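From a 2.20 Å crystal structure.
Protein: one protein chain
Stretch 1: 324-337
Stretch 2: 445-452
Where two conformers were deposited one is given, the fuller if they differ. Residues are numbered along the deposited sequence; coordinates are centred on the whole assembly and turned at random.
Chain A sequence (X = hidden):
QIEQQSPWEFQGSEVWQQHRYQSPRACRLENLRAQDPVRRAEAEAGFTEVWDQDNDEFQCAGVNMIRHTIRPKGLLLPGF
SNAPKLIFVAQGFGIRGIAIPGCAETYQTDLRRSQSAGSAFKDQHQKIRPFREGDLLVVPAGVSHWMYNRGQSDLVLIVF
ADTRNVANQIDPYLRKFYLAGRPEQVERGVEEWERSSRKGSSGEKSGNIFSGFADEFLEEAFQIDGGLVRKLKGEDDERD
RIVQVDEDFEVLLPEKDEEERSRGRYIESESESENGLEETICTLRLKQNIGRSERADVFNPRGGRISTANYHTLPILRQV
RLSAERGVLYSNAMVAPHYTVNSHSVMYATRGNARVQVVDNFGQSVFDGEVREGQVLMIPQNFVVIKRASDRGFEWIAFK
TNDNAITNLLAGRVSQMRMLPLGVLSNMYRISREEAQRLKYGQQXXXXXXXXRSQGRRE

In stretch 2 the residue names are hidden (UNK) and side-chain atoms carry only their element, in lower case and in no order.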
# COMPACT_ATOMS: atom_id res chain seq x y z
N ALA A 324 7.03 18.20 -5.69
CA ALA A 324 6.89 19.55 -5.16
C ALA A 324 6.60 20.59 -6.22
O ALA A 324 6.91 20.40 -7.41
CB ALA A 324 8.14 19.94 -4.40
N GLU A 325 6.02 21.69 -5.77
CA GLU A 325 5.67 22.83 -6.62
C GLU A 325 6.16 24.06 -5.87
O GLU A 325 5.92 24.19 -4.66
CB GLU A 325 4.16 22.93 -6.83
CG GLU A 325 3.53 21.87 -7.74
CD GLU A 325 2.03 22.09 -7.93
OE1 GLU A 325 1.44 21.54 -8.89
OE2 GLU A 325 1.43 22.80 -7.11
N ARG A 326 6.85 24.95 -6.58
CA ARG A 326 7.36 26.18 -5.98
C ARG A 326 6.60 27.30 -6.66
O ARG A 326 6.73 27.52 -7.86
CB ARG A 326 8.87 26.31 -6.25
CG ARG A 326 9.60 27.32 -5.35
CD ARG A 326 9.41 28.76 -5.81
NE ARG A 326 10.31 29.67 -5.09
CZ ARG A 326 10.10 30.13 -3.86
NH1 ARG A 326 10.99 30.94 -3.29
NH2 ARG A 326 8.99 29.81 -3.21
N GLY A 327 5.79 28.01 -5.88
CA GLY A 327 4.98 29.07 -6.44
C GLY A 327 5.42 30.48 -6.11
O GLY A 327 6.09 30.74 -5.11
N VAL A 328 5.05 31.40 -6.99
CA VAL A 328 5.39 32.79 -6.80
C VAL A 328 4.20 33.62 -7.27
O VAL A 328 3.81 33.54 -8.43
CB VAL A 328 6.64 33.19 -7.62
CG1 VAL A 328 6.82 34.70 -7.60
CG2 VAL A 328 7.87 32.52 -7.04
N LEU A 329 3.62 34.38 -6.35
CA LEU A 329 2.50 35.22 -6.69
C LEU A 329 2.90 36.68 -6.55
O LEU A 329 3.54 37.06 -5.57
CB LEU A 329 1.29 34.95 -5.77
CG LEU A 329 0.30 33.86 -6.18
CD1 LEU A 329 -0.86 33.80 -5.17
CD2 LEU A 329 -0.23 34.16 -7.58
N TYR A 330 2.53 37.48 -7.54
CA TYR A 330 2.82 38.92 -7.53
C TYR A 330 1.77 39.56 -6.63
O TYR A 330 0.72 38.97 -6.38
CB TYR A 330 2.69 39.51 -8.95
CG TYR A 330 3.75 39.05 -9.92
CD1 TYR A 330 3.53 39.08 -11.29
CD2 TYR A 330 4.99 38.57 -9.46
CE1 TYR A 330 4.51 38.64 -12.19
CE2 TYR A 330 5.96 38.13 -10.34
CZ TYR A 330 5.72 38.17 -11.70
OH TYR A 330 6.69 37.73 -12.57
N SER A 331 2.06 40.77 -6.17
CA SER A 331 1.14 41.49 -5.30
C SER A 331 -0.30 41.39 -5.76
O SER A 331 -0.62 41.64 -6.93
CB SER A 331 1.54 42.97 -5.22
OG SER A 331 2.89 43.10 -4.80
N ASN A 332 -1.17 40.99 -4.83
CA ASN A 332 -2.60 40.87 -5.10
C ASN A 332 -2.97 39.80 -6.12
O ASN A 332 -4.14 39.70 -6.53
CB ASN A 332 -3.12 42.24 -5.53
CG ASN A 332 -2.60 43.34 -4.62
OD1 ASN A 332 -2.14 44.39 -5.08
ND2 ASN A 332 -2.67 43.10 -3.32
N ALA A 333 -1.98 39.01 -6.53
CA ALA A 333 -2.23 37.93 -7.48
C ALA A 333 -2.98 36.80 -6.76
O ALA A 333 -2.84 36.63 -5.55
CB ALA A 333 -0.91 37.41 -8.05
N MET A 334 -3.78 36.05 -7.51
CA MET A 334 -4.59 34.97 -6.95
C MET A 334 -4.42 33.66 -7.72
O MET A 334 -4.36 33.66 -8.95
CB MET A 334 -6.05 35.40 -6.98
CG MET A 334 -7.01 34.56 -6.18
SD MET A 334 -8.65 35.30 -6.23
CE MET A 334 -9.51 34.16 -7.34
N VAL A 335 -4.34 32.54 -6.99
CA VAL A 335 -4.26 31.23 -7.63
C VAL A 335 -5.72 30.80 -7.73
O VAL A 335 -6.46 30.85 -6.75
CB VAL A 335 -3.48 30.20 -6.78
CG1 VAL A 335 -3.65 28.81 -7.37
CG2 VAL A 335 -2.00 30.55 -6.76
N ALA A 336 -6.15 30.42 -8.93
CA ALA A 336 -7.53 30.02 -9.16
C ALA A 336 -7.97 28.85 -8.28
O ALA A 336 -7.15 28.03 -7.87
CB ALA A 336 -7.72 29.64 -10.63
N PRO A 337 -9.28 28.78 -7.97
CA PRO A 337 -9.79 27.68 -7.14
C PRO A 337 -9.45 26.36 -7.82
O PRO A 337 -9.63 26.20 -9.02
CB PRO A 337 -11.30 27.94 -7.09
CG PRO A 337 -11.57 28.83 -8.29
CD PRO A 337 -10.36 29.72 -8.29
N UNK A 445 -7.76 33.51 -18.07
CA UNK A 445 -6.44 33.12 -17.59
C UNK A 445 -6.40 31.66 -17.14
O UNK A 445 -7.38 30.93 -17.31
c UNK A 445 -6.01 34.06 -16.47
o UNK A 445 -4.41 37.36 -16.55
c UNK A 445 -5.83 35.49 -16.95
o UNK A 445 -4.42 35.77 -15.05
c UNK A 445 -4.82 36.26 -16.13
N UNK A 446 -5.28 31.22 -16.58
CA UNK A 446 -5.17 29.82 -16.17
C UNK A 446 -5.09 29.58 -14.66
O UNK A 446 -5.93 30.07 -13.91
c UNK A 446 -3.97 29.17 -16.85
s UNK A 446 -5.45 27.28 -18.23
c UNK A 446 -6.92 27.15 -17.15
c UNK A 446 -4.13 27.67 -17.05
N UNK A 447 -4.09 28.82 -14.21
CA UNK A 447 -3.94 28.53 -12.79
C UNK A 447 -3.68 29.79 -11.98
O UNK A 447 -4.25 29.99 -10.91
n UNK A 447 -1.46 25.01 -11.89
c UNK A 447 -2.84 26.93 -11.14
c UNK A 447 -1.67 26.02 -10.85
c UNK A 447 -0.75 23.90 -11.71
n UNK A 447 -0.59 23.05 -12.72
n UNK A 447 -0.19 23.65 -10.54
c UNK A 447 -2.82 27.52 -12.55
N UNK A 448 -2.79 30.63 -12.49
CA UNK A 448 -2.48 31.87 -11.81
C UNK A 448 -3.29 32.99 -12.45
O UNK A 448 -3.34 33.12 -13.67
c UNK A 448 -0.70 33.54 -11.24
c UNK A 448 -0.17 31.10 -11.24
c UNK A 448 -0.98 32.20 -11.91
N UNK A 449 -3.93 33.79 -11.61
CA UNK A 449 -4.75 34.90 -12.07
C UNK A 449 -4.08 36.23 -11.80
O UNK A 449 -3.68 36.52 -10.67
c UNK A 449 -6.11 34.87 -11.37
c UNK A 449 -8.33 33.87 -10.98
c UNK A 449 -7.17 33.93 -11.95
c UNK A 449 -6.59 32.56 -12.19
N UNK A 450 -3.96 37.04 -12.84
CA UNK A 450 -3.34 38.35 -12.71
C UNK A 450 -4.26 39.25 -11.90
O UNK A 450 -5.48 39.14 -11.98
o UNK A 450 -4.25 38.89 -14.90
c UNK A 450 -3.08 38.95 -14.09
N UNK A 451 -3.69 40.16 -11.08
CA UNK A 451 -4.49 41.07 -10.26
C UNK A 451 -5.68 41.61 -11.04
O UNK A 451 -5.53 42.34 -12.02
c UNK A 451 -2.23 41.38 -9.72
c UNK A 451 -2.25 40.44 -10.93
c UNK A 451 -3.49 42.16 -9.89
N UNK A 452 -6.87 41.21 -10.60
CA UNK A 452 -8.10 41.64 -11.25
C UNK A 452 -9.28 41.25 -10.39
O UNK A 452 -10.12 40.44 -10.79

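Position 445 has five side-chain atoms: three carbons in a row, the third carrying two oxygens. That is a carboxylate on a two-carbon arm, so the residue is Glu445. It does not reach stretch 1. Its OE2 instead accepts a hydrogen bond from the backbone N of position 450, at 2.6 Å, which links 445 to position 450 within this segment.

Position 446 has an unbranched chain of two carbons, a sulfur and a last carbon. This thioether is Met446. Its CA-to-CB bond points away from stretch 1. Its backbone O lies 3.8 Å from Ala336 CB.

Position 447 has three carbons, a nitrogen, then a carbon carrying two more nitrogens. One terminal nitrogen lies beside the carboxylate of Glu325. The group is a guanidinium, and the residue is Arg447. The chain starts sideways, but its end comes nearer stretch 1. Arg447 NH1 donates to Glu325 OE1 at 3.1 Å, forming a salt bridge near the guanidinium plane.

Position 448 has three carbons, the first carrying the other two. One branch packs on Leu329. The fork at the first carbon identifies Val448. Its CG1 lies 3.7 Å from Leu329 CD2, and its side chain shares a sheet face with that of Val335.

Position 449 has four carbons, forked at the second. The terminal carbons touch Ala336 and Met334. The residue is Leu449. Its CD1 is 3.5 Å from Ala336 CB, and its CD2 is 3.8 Å from Met334 CE.

Position 450 has one carbon and one oxygen. It touches nothing on stretch 1, and its CA-to-CB bond points away. A short hydroxyl side chain makes it Ser450.

Position 451 has three carbons that close a ring onto the backbone N. The ring sits against the turn from Tyr330 to Ala333. It is Pro451. Its CG comes within 3.2 Å of Ser331 O, and its CD is 4.4 Å from Ala333 CB.

Position 452 has no side-chain atoms and is poorly ordered. It is Gly452.

The contact is a short antiparallel pairing of strands. Met334 N donates to Leu449 O at 3.2 Å, and Leu449 N donates back to Met334 O at 2.7 Å. Ala336 N extends the ladder to Arg447 O at 2.8 Å. Val335 and Val448 form the non-hydrogen-bonded pair between these links. Met334 and Leu449 place their side chains on the other face. The salt bridge adds a charged link to this backbone pairing.

Stretch 2, residues 445-452: EMRVLSPG
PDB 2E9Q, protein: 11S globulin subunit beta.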